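Local structure of hydrazine synthase subunit alpha (Candidatus Kuenenia stuttgartiensis, 5C2V) at residues E173-E178 / G467-E472; F500-I505 / N769-D774. The protein catalyses, as part of the hydrazine synthase complex, the second half-reaction of hydrazine synthesis, in which hydroxylamine condenses with ammonia. All blocks are in the same frame, centred on the assembly; numbering follows the deposited sequence.

Contact 1 (E173-E178 / G467-E472); sequences EGVMDE and GYQCVE
V175 and Q469 meet side chain to side chain, their axes crossing obliquely. Q469 has CG anti to its backbone N (chi1 -173°), and CG in turn packs on V175 CG2 at 3.5 Å. The chain then bends at chi2, which keeps CD beside the same methyl, 3.6 Å from V175 CG2. Glutamine suits this partly exposed place because its CG methylene packs on the buried valine, whereas the close approach of its amide to M176 O is doubtful in the model. Nearby, V471 CG1 lies 3.6 Å from G174 O. The backbones come closest at V175 with V471 and M176 with C470, and M176 N gives C470 O a weak, bent hydrogen bond of 3.2 Å. The CB atoms of M176 and C470 lie 4.3 Å apart, and beyond CG the methionine runs out extended, its end leading away from C470. G174 has a positive phi (72°), a backbone shape that glycine adopts with ease. This is loop-to-loop packing: the loop between strands 154-171 and 186-191, in the N-terminal domain that includes the beta-propeller, rests on the loop following strand 461-467 of the middle domain.

Contact 2 (F500-I505 / N769-D774); sequences FQQRGI and NIPGPD. With CA (calcium ion), chain Z.
Q502 sets CG anti to its carbonyl carbon (chi1 -57°) and CD anti to CA (chi2 168°), and this extended chain carries its amide across to I770 and P771. There the two ends of the amide do different work. OE1 lies over the proline, 3.5 Å from P771 CA, and near a water that accepts a hydrogen bond from G772 N and can donate to OE1, though other acceptors compete for its protons. NE2 donates to D768 O, just before 769-774, and weakly to a second water, 2.8 Å from Q502 NE2, which is itself a calcium ligand. Glutamine fits because one flat group offers both a donor and an acceptor. N769 reaches back: its OD1 receives a weak but fairly straight bond from R503 N at 3.3 Å (164°), while its ND2 bonds V644 O. R503 turns away from 769-774; its NE bonds Q501 O at 3.0 Å from above the carbonyl plane, NH1 reaches Y528, and one guanidinium face lies against F500 CD2. The calcium is held by I770 O, G772 O, D774 OD2, two waters and D768. G772, with positive phi, lets the chain curve round the ion. All ligands are oxygens, as suits a hard cation, which probably draws on the shared water's lone pairs, consistent with the weak bond from Q502, just before strand 503-510.

Contacts 1 and 2 have centres 10 Å apart on the same side of the chain's centre, and they follow in series: contact 1 closes at 472 before contact 2 opens at 500. Segments 467-472 and 500-505 both belong to the middle domain, at the ends of the neighbouring antiparallel strands 461-467 and 503-510, and Y468 N with Q502 O makes a probable hydrogen bond of 2.9 Å between them. A second probable bond, Q501 NE2 to D177 O, joins 500-505 directly to 173-178. The middle domain here thus meets both a loop of the N-terminal domain and the calcium loop after helix 751-762, near the C-terminus.

Contact 1 (E173-E178 / G467-E472)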
loop_
_atom_site.group_PDB
_atom_site.type_symbol
_atom_site.label_atom_id
_atom_site.label_comp_id
_atom_site.label_asym_id
_atom_site.label_seq_id
_atom_site.Cartn_x
_atom_site.Cartn_y
_atom_site.Cartn_z
ATOM N N GLU D 173 -28.417 -20.829 -0.657
ATOM C CA GLU D 173 -28.930 -20.039 0.456
ATOM C C GLU D 173 -28.478 -20.619 1.792
ATOM O O GLU D 173 -28.161 -21.804 1.888
ATOM C CB GLU D 173 -30.455 -19.954 0.394
ATOM C CG GLU D 173 -30.970 -18.722 -0.335
ATOM C CD GLU D 173 -32.382 -18.897 -0.857
ATOM O OE1 GLU D 173 -33.039 -19.890 -0.479
ATOM O OE2 GLU D 173 -32.837 -18.039 -1.643
ATOM N N GLY D 174 -28.447 -19.776 2.819
ATOM C CA GLY D 174 -27.928 -20.174 4.113
ATOM C C GLY D 174 -26.419 -20.301 4.049
ATOM O O GLY D 174 -25.818 -21.119 4.746
ATOM N N VAL D 175 -25.806 -19.480 3.202
ATOM C CA VAL D 175 -24.374 -19.553 2.955
ATOM C C VAL D 175 -23.710 -18.189 3.165
ATOM O O VAL D 175 -24.306 -17.146 2.890
ATOM C CB VAL D 175 -24.088 -20.075 1.523
ATOM C CG1 VAL D 175 -24.599 -19.098 0.476
ATOM C CG2 VAL D 175 -22.608 -20.347 1.326
ATOM N N MET D 176 -22.482 -18.205 3.675
ATOM C CA MET D 176 -21.726 -16.980 3.906
ATOM C C MET D 176 -20.415 -16.986 3.126
ATOM O O MET D 176 -19.732 -18.007 3.063
ATOM C CB MET D 176 -21.437 -16.797 5.398
ATOM C CG MET D 176 -22.454 -15.948 6.145
ATOM S SD MET D 176 -22.135 -15.917 7.922
ATOM C CE MET D 176 -23.314 -14.682 8.462
ATOM N N ASP D 177 -20.064 -15.847 2.536
ATOM C CA ASP D 177 -18.767 -15.721 1.881
ATOM C C ASP D 177 -17.692 -15.395 2.912
ATOM O O ASP D 177 -17.930 -15.475 4.118
ATOM C CB ASP D 177 -18.798 -14.667 0.761
ATOM C CG ASP D 177 -19.037 -13.247 1.266
ATOM O OD1 ASP D 177 -19.100 -13.019 2.492
ATOM O OD2 ASP D 177 -19.152 -12.340 0.414
ATOM N N GLU D 178 -16.509 -15.031 2.436
ATOM C CA GLU D 178 -15.382 -14.759 3.317
ATOM C C GLU D 178 -15.516 -13.412 4.034
ATOM O O GLU D 178 -14.814 -13.147 5.010
ATOM C CB GLU D 178 -14.080 -14.827 2.516
ATOM C CG GLU D 178 -13.805 -16.222 1.960
ATOM C CD GLU D 178 -12.746 -16.237 0.875
ATOM O OE1 GLU D 178 -12.898 -15.499 -0.119
ATOM O OE2 GLU D 178 -11.763 -16.995 1.014
ATOM N N GLY D 467 -10.576 -25.286 1.985
ATOM C CA GLY D 467 -11.417 -24.284 2.613
ATOM C C GLY D 467 -12.822 -24.774 2.901
ATOM O O GLY D 467 -13.503 -25.292 2.015
ATOM N N TYR D 468 -13.260 -24.606 4.144
ATOM C CA TYR D 468 -14.623 -24.950 4.526
ATOM C C TYR D 468 -15.512 -23.717 4.453
ATOM O O TYR D 468 -15.182 -22.671 5.014
ATOM C CB TYR D 468 -14.670 -25.542 5.935
ATOM C CG TYR D 468 -13.842 -26.793 6.120
ATOM C CD1 TYR D 468 -13.564 -27.635 5.050
ATOM C CD2 TYR D 468 -13.341 -27.134 7.369
ATOM C CE1 TYR D 468 -12.807 -28.779 5.222
ATOM C CE2 TYR D 468 -12.585 -28.274 7.550
ATOM C CZ TYR D 468 -12.320 -29.093 6.474
ATOM O OH TYR D 468 -11.567 -30.230 6.654
ATOM N N GLN D 469 -16.636 -23.843 3.758
ATOM C CA GLN D 469 -17.595 -22.753 3.669
ATOM C C GLN D 469 -18.168 -22.468 5.050
ATOM O O GLN D 469 -18.335 -23.381 5.858
ATOM C CB GLN D 469 -18.713 -23.094 2.682
ATOM C CG GLN D 469 -19.662 -21.944 2.390
ATOM C CD GLN D 469 -19.001 -20.813 1.623
ATOM O OE1 GLN D 469 -18.976 -20.816 0.393
ATOM N NE2 GLN D 469 -18.471 -19.834 2.348
ATOM N N CYS D 470 -18.471 -21.204 5.321
ATOM C CA CYS D 470 -18.991 -20.834 6.627
ATOM C C CYS D 470 -20.510 -20.882 6.615
ATOM O O CYS D 470 -21.168 -20.050 5.987
ATOM C CB CYS D 470 -18.503 -19.439 7.026
ATOM S SG CYS D 470 -19.087 -18.871 8.639
ATOM N N VAL D 471 -21.061 -21.861 7.323
ATOM C CA VAL D 471 -22.504 -22.029 7.408
ATOM C C VAL D 471 -22.948 -22.052 8.868
ATOM O O VAL D 471 -22.594 -22.948 9.637
ATOM C CB VAL D 471 -22.975 -23.311 6.673
ATOM C CG1 VAL D 471 -22.844 -23.130 5.168
ATOM C CG2 VAL D 471 -22.179 -24.532 7.122
ATOM N N GLU D 472 -23.712 -21.036 9.250
ATOM C CA GLU D 472 -24.152 -20.891 10.630
ATOM C C GLU D 472 -25.642 -20.577 10.677
ATOM O O GLU D 472 -26.031 -19.412 10.778
ATOM C CB GLU D 472 -23.352 -19.795 11.337
ATOM C CG GLU D 472 -21.841 -20.002 11.311
ATOM C CD GLU D 472 -21.377 -21.090 12.262
ATOM O OE1 GLU D 472 -22.174 -21.510 13.127
ATOM O OE2 GLU D 472 -20.212 -21.527 12.141
#

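Contact 2 (F500-I505 / N769-D774)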
loop_
_atom_site.group_PDB
_atom_site.type_symbol
_atom_site.label_atom_id
_atom_site.label_comp_id
_atom_site.label_asym_id
_atom_site.label_seq_id
_atom_site.Cartn_x
_atom_site.Cartn_y
_atom_site.Cartn_z
ATOM N N PHE D 500 -8.822 -15.510 8.570
ATOM C CA PHE D 500 -8.915 -16.836 7.976
ATOM C C PHE D 500 -10.143 -17.577 8.487
ATOM O O PHE D 500 -10.298 -17.778 9.692
ATOM C CB PHE D 500 -7.654 -17.653 8.278
ATOM C CG PHE D 500 -6.409 -17.116 7.630
ATOM C CD1 PHE D 500 -5.703 -16.075 8.209
ATOM C CD2 PHE D 500 -5.938 -17.662 6.446
ATOM C CE1 PHE D 500 -4.555 -15.582 7.616
ATOM C CE2 PHE D 500 -4.791 -17.173 5.848
ATOM C CZ PHE D 500 -4.099 -16.131 6.435
ATOM N N GLN D 501 -11.015 -17.982 7.570
ATOM C CA GLN D 501 -12.186 -18.765 7.940
ATOM C C GLN D 501 -11.820 -20.238 8.104
ATOM O O GLN D 501 -10.663 -20.623 7.929
ATOM C CB GLN D 501 -13.298 -18.602 6.904
ATOM C CG GLN D 501 -14.001 -17.256 6.970
ATOM C CD GLN D 501 -15.096 -17.116 5.932
ATOM O OE1 GLN D 501 -15.064 -17.769 4.888
ATOM N NE2 GLN D 501 -16.076 -16.267 6.217
ATOM N N GLN D 502 -12.813 -21.053 8.444
ATOM C CA GLN D 502 -12.589 -22.462 8.752
ATOM C C GLN D 502 -12.045 -23.242 7.561
ATOM O O GLN D 502 -12.492 -23.068 6.426
ATOM C CB GLN D 502 -13.886 -23.101 9.246
ATOM C CG GLN D 502 -14.485 -22.399 10.450
ATOM C CD GLN D 502 -15.902 -22.844 10.742
ATOM O OE1 GLN D 502 -16.800 -22.666 9.921
ATOM N NE2 GLN D 502 -16.109 -23.426 11.918
ATOM N N ARG D 503 -11.067 -24.097 7.836
ATOM C CA ARG D 503 -10.421 -24.904 6.810
ATOM C C ARG D 503 -9.785 -26.141 7.433
ATOM O O ARG D 503 -9.668 -26.241 8.654
ATOM C CB ARG D 503 -9.380 -24.084 6.049
ATOM C CG ARG D 503 -8.389 -23.345 6.926
ATOM C CD ARG D 503 -7.745 -22.217 6.145
ATOM N NE ARG D 503 -8.722 -21.197 5.777
ATOM C CZ ARG D 503 -8.497 -20.228 4.896
ATOM N NH1 ARG D 503 -7.324 -20.150 4.280
ATOM N NH2 ARG D 503 -9.445 -19.341 4.625
ATOM N N GLY D 504 -9.386 -27.087 6.590
ATOM C CA GLY D 504 -8.807 -28.328 7.069
ATOM C C GLY D 504 -7.755 -28.856 6.117
ATOM O O GLY D 504 -7.527 -28.285 5.052
ATOM N N ILE D 505 -7.105 -29.945 6.507
ATOM C CA ILE D 505 -5.983 -30.472 5.740
ATOM C C ILE D 505 -6.415 -31.539 4.740
ATOM O O ILE D 505 -6.848 -32.625 5.127
ATOM C CB ILE D 505 -4.908 -31.067 6.671
ATOM C CG1 ILE D 505 -4.490 -30.043 7.728
ATOM C CG2 ILE D 505 -3.704 -31.535 5.867
ATOM C CD1 ILE D 505 -3.474 -30.569 8.721
ATOM N N ASN D 769 -12.858 -24.662 14.172
ATOM C CA ASN D 769 -12.584 -25.165 12.832
ATOM C C ASN D 769 -13.621 -26.177 12.364
ATOM O O ASN D 769 -13.513 -26.725 11.269
ATOM C CB ASN D 769 -11.181 -25.771 12.762
ATOM C CG ASN D 769 -10.220 -24.913 11.958
ATOM O OD1 ASN D 769 -10.637 -24.115 11.116
ATOM N ND2 ASN D 769 -8.926 -25.075 12.209
ATOM N N ILE D 770 -14.614 -26.434 13.208
ATOM C CA ILE D 770 -15.699 -27.340 12.855
ATOM C C ILE D 770 -16.926 -26.542 12.424
ATOM O O ILE D 770 -17.587 -25.924 13.256
ATOM C CB ILE D 770 -16.072 -28.262 14.033
ATOM C CG1 ILE D 770 -14.839 -29.024 14.524
ATOM C CG2 ILE D 770 -17.179 -29.225 13.628
ATOM C CD1 ILE D 770 -15.096 -29.883 15.743
ATOM N N PRO D 771 -17.232 -26.559 11.116
ATOM C CA PRO D 771 -18.337 -25.783 10.536
ATOM C C PRO D 771 -19.680 -26.050 11.213
ATOM O O PRO D 771 -20.028 -27.204 11.461
ATOM C CB PRO D 771 -18.363 -26.252 9.079
ATOM C CG PRO D 771 -16.969 -26.694 8.806
ATOM C CD PRO D 771 -16.492 -27.310 10.089
ATOM N N GLY D 772 -20.418 -24.984 11.507
ATOM C CA GLY D 772 -21.704 -25.103 12.167
ATOM C C GLY D 772 -21.569 -25.222 13.672
ATOM O O GLY D 772 -20.465 -25.380 14.189
ATOM N N PRO D 773 -22.699 -25.139 14.389
ATOM C CA PRO D 773 -22.696 -25.272 15.850
ATOM C C PRO D 773 -22.310 -26.678 16.303
ATOM O O PRO D 773 -22.832 -27.659 15.775
ATOM C CB PRO D 773 -24.144 -24.950 16.235
ATOM C CG PRO D 773 -24.938 -25.251 15.008
ATOM C CD PRO D 773 -24.051 -24.897 13.855
ATOM N N ASP D 774 -21.402 -26.766 17.270
ATOM C CA ASP D 774 -20.973 -28.054 17.805
ATOM C C ASP D 774 -20.990 -28.060 19.331
ATOM O O ASP D 774 -21.431 -27.098 19.962
ATOM C CB ASP D 774 -19.576 -28.413 17.294
ATOM C CG ASP D 774 -18.602 -27.260 17.397
ATOM O OD1 ASP D 774 -18.106 -26.991 18.512
ATOM O OD2 ASP D 774 -18.325 -26.628 16.356
HETATM CA CA CA Z . -18.316 -24.886 14.851
HETATM O O HOH W 1 -19.727 -22.935 9.410
HETATM O O HOH W 2 -18.360 -22.944 13.461
HETATM O O HOH W 3 -19.182 -23.648 16.723
#